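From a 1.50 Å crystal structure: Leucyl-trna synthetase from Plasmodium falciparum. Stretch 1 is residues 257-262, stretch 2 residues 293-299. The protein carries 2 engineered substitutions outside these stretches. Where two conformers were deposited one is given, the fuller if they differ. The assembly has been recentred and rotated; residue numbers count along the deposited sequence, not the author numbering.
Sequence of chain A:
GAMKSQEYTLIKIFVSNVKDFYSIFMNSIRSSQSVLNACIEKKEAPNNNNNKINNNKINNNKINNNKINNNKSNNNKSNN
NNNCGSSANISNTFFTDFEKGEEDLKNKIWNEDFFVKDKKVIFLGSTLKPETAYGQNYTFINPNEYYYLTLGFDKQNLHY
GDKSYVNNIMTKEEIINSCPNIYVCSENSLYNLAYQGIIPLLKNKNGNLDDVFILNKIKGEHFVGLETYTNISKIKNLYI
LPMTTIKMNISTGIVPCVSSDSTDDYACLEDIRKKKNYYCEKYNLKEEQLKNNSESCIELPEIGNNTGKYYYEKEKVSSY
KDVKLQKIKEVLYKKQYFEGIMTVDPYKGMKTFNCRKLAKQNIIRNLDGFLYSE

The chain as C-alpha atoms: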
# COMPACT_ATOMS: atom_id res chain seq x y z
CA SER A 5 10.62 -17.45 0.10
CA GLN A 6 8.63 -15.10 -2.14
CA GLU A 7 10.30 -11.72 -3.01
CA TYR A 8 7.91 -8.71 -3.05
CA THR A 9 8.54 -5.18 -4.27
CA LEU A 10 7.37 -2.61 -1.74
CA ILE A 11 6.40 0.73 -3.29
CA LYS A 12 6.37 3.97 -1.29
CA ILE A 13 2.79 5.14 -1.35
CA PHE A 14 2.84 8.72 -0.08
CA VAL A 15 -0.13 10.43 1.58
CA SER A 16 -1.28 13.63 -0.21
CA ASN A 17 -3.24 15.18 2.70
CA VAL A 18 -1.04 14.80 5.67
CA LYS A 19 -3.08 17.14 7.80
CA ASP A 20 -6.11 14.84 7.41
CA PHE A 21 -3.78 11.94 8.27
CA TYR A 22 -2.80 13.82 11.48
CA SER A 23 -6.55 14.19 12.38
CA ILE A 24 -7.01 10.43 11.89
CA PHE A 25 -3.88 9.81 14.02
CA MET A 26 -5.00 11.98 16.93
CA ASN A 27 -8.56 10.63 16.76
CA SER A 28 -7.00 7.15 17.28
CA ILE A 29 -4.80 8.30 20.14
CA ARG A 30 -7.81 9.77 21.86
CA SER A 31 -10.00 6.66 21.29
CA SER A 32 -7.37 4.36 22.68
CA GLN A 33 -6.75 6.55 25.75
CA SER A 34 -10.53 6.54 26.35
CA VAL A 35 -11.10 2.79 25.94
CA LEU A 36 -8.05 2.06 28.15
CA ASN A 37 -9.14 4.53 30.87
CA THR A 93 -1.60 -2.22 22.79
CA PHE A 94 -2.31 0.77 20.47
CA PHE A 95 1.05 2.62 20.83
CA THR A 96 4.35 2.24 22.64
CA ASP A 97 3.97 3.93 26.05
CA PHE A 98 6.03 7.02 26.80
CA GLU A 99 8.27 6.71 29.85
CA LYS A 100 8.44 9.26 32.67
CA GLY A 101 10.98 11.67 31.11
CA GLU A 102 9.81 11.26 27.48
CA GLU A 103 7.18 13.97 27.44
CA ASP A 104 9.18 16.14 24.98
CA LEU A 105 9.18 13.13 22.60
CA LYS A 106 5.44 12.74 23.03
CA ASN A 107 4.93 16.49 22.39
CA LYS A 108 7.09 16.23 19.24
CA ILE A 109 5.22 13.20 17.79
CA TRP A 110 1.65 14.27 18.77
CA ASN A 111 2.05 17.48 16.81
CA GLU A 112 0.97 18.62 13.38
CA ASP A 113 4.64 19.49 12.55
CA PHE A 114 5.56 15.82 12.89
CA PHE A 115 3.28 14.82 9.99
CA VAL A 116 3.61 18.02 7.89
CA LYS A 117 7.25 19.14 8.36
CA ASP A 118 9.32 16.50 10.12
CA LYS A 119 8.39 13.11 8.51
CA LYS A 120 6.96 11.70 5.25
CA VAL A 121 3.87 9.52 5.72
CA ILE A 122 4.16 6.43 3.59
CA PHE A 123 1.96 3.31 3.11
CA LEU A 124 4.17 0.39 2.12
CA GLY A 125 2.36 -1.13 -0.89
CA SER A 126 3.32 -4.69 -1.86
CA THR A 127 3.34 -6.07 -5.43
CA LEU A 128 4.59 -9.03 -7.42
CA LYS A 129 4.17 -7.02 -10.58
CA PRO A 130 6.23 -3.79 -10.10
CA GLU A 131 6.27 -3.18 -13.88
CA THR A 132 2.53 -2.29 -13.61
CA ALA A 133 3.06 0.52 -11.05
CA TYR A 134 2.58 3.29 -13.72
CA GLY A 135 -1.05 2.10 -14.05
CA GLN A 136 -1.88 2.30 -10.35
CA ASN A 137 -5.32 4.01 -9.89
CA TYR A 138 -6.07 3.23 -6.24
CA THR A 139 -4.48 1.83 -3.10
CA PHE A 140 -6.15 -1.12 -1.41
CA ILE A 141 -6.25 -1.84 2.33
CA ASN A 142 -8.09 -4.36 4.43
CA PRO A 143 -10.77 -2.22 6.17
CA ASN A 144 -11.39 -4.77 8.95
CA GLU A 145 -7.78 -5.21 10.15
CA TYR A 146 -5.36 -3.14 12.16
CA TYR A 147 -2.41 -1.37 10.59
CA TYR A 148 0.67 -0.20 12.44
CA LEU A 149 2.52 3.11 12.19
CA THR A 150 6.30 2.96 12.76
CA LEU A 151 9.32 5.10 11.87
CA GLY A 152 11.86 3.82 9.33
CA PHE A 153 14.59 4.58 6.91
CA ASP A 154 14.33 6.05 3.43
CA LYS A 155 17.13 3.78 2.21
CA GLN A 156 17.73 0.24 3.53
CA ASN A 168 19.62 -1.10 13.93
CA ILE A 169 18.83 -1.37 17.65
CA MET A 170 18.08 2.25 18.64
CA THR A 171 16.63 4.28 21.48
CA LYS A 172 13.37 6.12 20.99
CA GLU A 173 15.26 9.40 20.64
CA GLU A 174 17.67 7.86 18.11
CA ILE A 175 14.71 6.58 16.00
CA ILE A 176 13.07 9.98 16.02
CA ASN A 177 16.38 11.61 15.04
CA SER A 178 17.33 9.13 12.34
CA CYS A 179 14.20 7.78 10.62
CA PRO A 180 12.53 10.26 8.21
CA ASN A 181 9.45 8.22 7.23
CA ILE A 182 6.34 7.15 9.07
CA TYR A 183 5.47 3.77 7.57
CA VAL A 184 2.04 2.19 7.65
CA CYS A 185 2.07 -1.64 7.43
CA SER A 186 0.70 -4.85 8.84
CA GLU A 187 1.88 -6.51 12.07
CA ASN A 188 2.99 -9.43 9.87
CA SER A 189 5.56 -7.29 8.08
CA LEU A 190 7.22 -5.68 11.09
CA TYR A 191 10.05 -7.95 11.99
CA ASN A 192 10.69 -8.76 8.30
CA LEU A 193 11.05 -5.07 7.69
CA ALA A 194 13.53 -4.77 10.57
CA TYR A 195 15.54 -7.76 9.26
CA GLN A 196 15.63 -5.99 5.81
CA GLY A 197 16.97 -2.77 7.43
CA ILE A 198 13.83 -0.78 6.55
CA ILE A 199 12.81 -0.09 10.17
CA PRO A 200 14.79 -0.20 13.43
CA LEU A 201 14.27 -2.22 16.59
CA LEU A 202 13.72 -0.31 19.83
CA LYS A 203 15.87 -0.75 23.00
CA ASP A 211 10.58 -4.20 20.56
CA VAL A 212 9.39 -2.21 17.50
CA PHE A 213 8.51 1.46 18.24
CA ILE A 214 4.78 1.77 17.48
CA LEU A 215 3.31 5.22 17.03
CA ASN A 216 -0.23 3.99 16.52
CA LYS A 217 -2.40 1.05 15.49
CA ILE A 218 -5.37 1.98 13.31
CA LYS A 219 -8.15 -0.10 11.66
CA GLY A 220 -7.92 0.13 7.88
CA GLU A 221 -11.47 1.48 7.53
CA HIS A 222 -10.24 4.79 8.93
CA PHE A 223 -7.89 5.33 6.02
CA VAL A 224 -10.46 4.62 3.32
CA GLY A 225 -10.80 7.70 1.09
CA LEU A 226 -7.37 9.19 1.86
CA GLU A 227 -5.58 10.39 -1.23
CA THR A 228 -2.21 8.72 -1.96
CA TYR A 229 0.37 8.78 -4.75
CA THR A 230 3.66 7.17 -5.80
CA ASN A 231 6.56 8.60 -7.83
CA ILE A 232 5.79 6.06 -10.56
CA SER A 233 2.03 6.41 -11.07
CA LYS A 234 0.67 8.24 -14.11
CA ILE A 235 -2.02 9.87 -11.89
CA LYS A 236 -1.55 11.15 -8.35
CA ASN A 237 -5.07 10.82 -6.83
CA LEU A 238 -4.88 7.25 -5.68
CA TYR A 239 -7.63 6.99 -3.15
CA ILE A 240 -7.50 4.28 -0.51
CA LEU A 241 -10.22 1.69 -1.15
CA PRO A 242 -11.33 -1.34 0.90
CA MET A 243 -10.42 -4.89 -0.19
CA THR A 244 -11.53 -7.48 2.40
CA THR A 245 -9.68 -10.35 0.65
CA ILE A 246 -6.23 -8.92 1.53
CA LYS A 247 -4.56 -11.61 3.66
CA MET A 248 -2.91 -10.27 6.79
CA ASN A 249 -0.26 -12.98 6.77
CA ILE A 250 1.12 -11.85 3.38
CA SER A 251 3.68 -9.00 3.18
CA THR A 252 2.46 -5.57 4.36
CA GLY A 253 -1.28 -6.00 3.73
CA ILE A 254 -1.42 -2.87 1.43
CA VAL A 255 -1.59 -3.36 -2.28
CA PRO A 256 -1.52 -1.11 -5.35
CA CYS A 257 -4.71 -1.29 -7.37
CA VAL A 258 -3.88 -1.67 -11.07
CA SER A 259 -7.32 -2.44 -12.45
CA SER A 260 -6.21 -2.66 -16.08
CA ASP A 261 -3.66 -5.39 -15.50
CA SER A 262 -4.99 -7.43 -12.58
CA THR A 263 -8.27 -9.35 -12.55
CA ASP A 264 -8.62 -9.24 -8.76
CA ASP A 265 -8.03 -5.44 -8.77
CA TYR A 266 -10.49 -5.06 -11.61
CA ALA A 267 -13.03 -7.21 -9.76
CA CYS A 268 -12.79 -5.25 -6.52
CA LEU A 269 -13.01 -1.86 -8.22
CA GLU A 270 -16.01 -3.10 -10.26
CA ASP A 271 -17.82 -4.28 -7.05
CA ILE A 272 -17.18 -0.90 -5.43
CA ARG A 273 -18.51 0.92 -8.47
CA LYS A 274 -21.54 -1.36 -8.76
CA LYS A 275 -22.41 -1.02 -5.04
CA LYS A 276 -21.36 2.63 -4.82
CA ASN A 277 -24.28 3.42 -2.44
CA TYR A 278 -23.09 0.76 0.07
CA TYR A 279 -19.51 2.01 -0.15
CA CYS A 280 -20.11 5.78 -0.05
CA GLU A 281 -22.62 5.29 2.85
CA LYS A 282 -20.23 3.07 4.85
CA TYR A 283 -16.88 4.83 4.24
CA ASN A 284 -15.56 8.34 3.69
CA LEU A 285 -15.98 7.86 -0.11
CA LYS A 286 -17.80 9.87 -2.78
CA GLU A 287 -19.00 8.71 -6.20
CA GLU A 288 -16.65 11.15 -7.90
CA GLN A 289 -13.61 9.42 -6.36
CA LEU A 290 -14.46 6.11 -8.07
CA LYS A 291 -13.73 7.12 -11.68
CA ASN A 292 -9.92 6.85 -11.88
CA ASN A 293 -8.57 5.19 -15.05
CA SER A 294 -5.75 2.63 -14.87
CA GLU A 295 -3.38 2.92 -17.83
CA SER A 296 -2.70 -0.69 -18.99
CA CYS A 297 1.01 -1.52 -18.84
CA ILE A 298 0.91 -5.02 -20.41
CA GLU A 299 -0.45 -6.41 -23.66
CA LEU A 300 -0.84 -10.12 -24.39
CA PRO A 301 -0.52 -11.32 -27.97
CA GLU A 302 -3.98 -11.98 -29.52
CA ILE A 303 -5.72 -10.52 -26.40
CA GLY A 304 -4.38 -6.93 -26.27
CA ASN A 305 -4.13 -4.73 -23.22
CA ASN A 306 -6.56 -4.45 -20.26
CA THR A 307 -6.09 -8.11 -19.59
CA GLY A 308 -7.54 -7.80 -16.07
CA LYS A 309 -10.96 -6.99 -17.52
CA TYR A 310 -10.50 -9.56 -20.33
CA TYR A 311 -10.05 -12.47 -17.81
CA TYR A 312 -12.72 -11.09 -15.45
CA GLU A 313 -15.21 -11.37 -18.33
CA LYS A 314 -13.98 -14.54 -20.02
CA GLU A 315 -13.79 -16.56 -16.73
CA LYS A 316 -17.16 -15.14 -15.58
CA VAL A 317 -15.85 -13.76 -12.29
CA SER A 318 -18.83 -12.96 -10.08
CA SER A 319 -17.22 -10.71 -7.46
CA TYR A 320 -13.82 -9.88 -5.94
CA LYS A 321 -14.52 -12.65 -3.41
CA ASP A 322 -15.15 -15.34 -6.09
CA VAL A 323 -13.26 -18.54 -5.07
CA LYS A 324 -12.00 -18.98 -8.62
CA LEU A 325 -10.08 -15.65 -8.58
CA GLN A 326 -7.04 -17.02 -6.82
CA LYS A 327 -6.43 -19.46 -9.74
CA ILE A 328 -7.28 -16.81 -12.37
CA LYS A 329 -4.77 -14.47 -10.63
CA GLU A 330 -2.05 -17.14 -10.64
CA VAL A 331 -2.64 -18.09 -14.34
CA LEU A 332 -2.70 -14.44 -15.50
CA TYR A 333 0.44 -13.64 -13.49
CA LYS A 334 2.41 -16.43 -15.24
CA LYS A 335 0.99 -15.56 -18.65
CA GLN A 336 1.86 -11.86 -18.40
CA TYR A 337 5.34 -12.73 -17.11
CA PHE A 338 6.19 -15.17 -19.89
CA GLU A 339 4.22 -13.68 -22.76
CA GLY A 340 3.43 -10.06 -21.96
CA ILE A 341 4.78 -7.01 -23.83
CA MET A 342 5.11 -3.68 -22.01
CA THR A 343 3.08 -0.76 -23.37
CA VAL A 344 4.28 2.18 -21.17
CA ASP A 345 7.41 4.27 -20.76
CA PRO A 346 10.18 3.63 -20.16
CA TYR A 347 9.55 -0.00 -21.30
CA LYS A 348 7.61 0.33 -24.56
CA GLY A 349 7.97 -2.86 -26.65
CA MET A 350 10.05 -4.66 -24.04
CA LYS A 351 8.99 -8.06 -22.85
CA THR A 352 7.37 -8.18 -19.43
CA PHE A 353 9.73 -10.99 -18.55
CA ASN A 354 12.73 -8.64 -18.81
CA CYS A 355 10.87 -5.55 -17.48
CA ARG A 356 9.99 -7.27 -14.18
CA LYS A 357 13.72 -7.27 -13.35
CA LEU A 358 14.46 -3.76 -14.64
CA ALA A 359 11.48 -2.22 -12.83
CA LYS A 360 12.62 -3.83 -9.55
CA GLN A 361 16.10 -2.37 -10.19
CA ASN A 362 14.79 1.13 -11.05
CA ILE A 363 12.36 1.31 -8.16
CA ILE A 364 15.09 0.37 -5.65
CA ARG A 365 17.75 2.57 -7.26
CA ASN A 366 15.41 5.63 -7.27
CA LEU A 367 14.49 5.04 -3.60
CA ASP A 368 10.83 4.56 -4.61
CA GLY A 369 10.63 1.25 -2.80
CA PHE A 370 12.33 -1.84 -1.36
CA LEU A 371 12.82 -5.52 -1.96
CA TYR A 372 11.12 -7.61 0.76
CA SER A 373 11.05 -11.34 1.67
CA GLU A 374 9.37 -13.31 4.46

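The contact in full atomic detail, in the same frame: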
# COMPACT_ATOMS: atom_id res chain seq x y z
N CYS A 257 -3.65 -0.90 -6.50
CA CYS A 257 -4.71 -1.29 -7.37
C CYS A 257 -4.24 -0.92 -8.77
O CYS A 257 -3.97 0.27 -9.04
CB CYS A 257 -6.01 -0.52 -7.04
SG CYS A 257 -7.32 -0.87 -8.21
N VAL A 258 -4.09 -1.91 -9.66
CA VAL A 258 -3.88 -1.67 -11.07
C VAL A 258 -4.97 -2.39 -11.82
O VAL A 258 -4.78 -3.51 -12.30
CB VAL A 258 -2.50 -2.11 -11.61
CG1 VAL A 258 -2.29 -1.65 -13.07
CG2 VAL A 258 -1.41 -1.57 -10.74
N SER A 259 -6.13 -1.75 -11.98
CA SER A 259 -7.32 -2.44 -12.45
C SER A 259 -7.27 -2.88 -13.90
O SER A 259 -7.95 -3.83 -14.29
CB SER A 259 -8.59 -1.67 -12.14
OG SER A 259 -8.51 -0.39 -12.74
N SER A 260 -6.40 -2.26 -14.69
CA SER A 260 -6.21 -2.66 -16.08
C SER A 260 -5.54 -4.01 -16.21
O SER A 260 -5.86 -4.70 -17.13
CB SER A 260 -5.36 -1.63 -16.84
OG SER A 260 -4.16 -1.34 -16.17
N ASP A 261 -4.60 -4.27 -15.31
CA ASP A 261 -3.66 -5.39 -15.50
C ASP A 261 -3.80 -6.52 -14.51
O ASP A 261 -3.03 -7.55 -14.62
CB ASP A 261 -2.27 -4.84 -15.41
CG ASP A 261 -1.95 -3.86 -16.55
OD1 ASP A 261 -2.51 -4.01 -17.66
OD2 ASP A 261 -1.07 -3.01 -16.33
N SER A 262 -4.75 -6.42 -13.60
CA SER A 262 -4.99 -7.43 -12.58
C SER A 262 -6.47 -7.71 -12.47
O SER A 262 -7.27 -6.79 -12.29
CB SER A 262 -4.45 -6.99 -11.24
OG SER A 262 -5.09 -7.68 -10.17
N ASN A 293 -9.03 6.12 -14.00
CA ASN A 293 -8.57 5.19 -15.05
C ASN A 293 -7.23 4.62 -14.69
O ASN A 293 -6.37 5.35 -14.18
CB ASN A 293 -8.39 5.94 -16.39
CG ASN A 293 -8.12 5.00 -17.56
OD1 ASN A 293 -9.03 4.38 -18.10
ND2 ASN A 293 -6.86 4.87 -17.94
N SER A 294 -7.03 3.32 -15.00
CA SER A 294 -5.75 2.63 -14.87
C SER A 294 -5.15 2.41 -16.25
O SER A 294 -5.75 1.73 -17.06
CB SER A 294 -6.05 1.31 -14.24
OG SER A 294 -4.85 0.49 -14.24
N GLU A 295 -4.01 3.02 -16.54
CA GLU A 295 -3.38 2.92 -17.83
C GLU A 295 -2.76 1.50 -17.89
O GLU A 295 -1.96 1.19 -17.07
CB GLU A 295 -2.28 3.94 -18.01
CG GLU A 295 -1.68 3.98 -19.39
CD GLU A 295 -2.58 4.62 -20.42
OE1 GLU A 295 -3.20 5.69 -20.11
OE2 GLU A 295 -2.66 4.05 -21.53
N SER A 296 -3.20 0.71 -18.85
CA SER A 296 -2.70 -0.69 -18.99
C SER A 296 -1.23 -0.67 -19.39
O SER A 296 -0.81 0.06 -20.32
CB SER A 296 -3.53 -1.43 -20.02
OG SER A 296 -3.17 -2.82 -20.03
N CYS A 297 -0.44 -1.44 -18.66
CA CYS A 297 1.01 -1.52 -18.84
C CYS A 297 1.47 -2.76 -19.65
O CYS A 297 2.59 -2.75 -20.10
CB CYS A 297 1.74 -1.53 -17.48
SG CYS A 297 1.42 0.01 -16.56
N ILE A 298 0.54 -3.67 -19.88
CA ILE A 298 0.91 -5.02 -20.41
C ILE A 298 -0.11 -5.45 -21.46
O ILE A 298 -1.31 -5.50 -21.18
CB ILE A 298 0.98 -6.11 -19.31
CG1 ILE A 298 2.04 -5.79 -18.26
CG2 ILE A 298 1.38 -7.48 -19.94
CD1 ILE A 298 2.00 -6.63 -17.01
N GLU A 299 0.39 -5.83 -22.63
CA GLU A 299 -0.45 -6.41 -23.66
C GLU A 299 -0.07 -7.90 -23.86
O GLU A 299 1.09 -8.28 -23.73
CB GLU A 299 -0.37 -5.67 -24.97
CG GLU A 299 0.96 -5.64 -25.68
CD GLU A 299 0.85 -5.12 -27.09
OE1 GLU A 299 -0.25 -4.65 -27.48
OE2 GLU A 299 1.86 -5.14 -27.81
O HOH W 1 -3.11 -6.03 -19.31

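This is a small, largely polar contact in which the side chains of Ser-260 and Asp-261 engage hydroxyls and a backbone amide of a neighbouring, mostly irregular segment, burying 295 Å² summed over both sides.

The closest CA pair across the contact is Ser-260 CA and Ser-296 CA, 5.0 Å apart. Such an approach suits small residues: both are serines, and their CB atoms are 3.7 Å apart. Ser-260, Asp-261, Ser-294, Ser-296 and Cys-297 are all buried, so the bonds described here satisfy polar groups away from bulk solvent.

Asp-261 supplies the clearest anchor. Its CA-to-CB bond points toward the second stretch, and with chi1 at -65° (m) its carboxylate spans two consecutive residues. Ser-296 OG donates to Asp-261 OD1 at 2.7 Å, while Cys-297 N donates to Asp-261 OD2 at 2.9 Å with an N-H...acceptor angle of 161°. An aspartate fits here because its two oxygens can accept from a hydroxyl and an amide at once. The O atom of water 1 lies 2.7 Å from Asp-261 OD1 and 2.6 Å from Ile-298 O; by donating to both, it bridges two acceptors.

The second anchor is Ser-294, whose CA-to-CB bond also points toward its partner stretch. Ser-260 N donates to Ser-294 OG at 3.2 Å and 159°. Ser-260 OG, placed by a p rotamer (chi1 51°), lies 2.7 Å from Ser-294 OG and 3.5 Å from Glu-295 O; which of these its proton serves remains open.

Packing around Ser-294 is close: Val-258 CG1 lies 3.5 Å from Ser-294 OG, and Ser-259 OG 3.3 Å from Ser-294 CB. Within the first stretch, Asp-261 N donates to Val-258 O at 3.1 Å. Glu-295, by contrast, directs its CA-to-CB bond away and remains partly exposed, as suits a charged side chain.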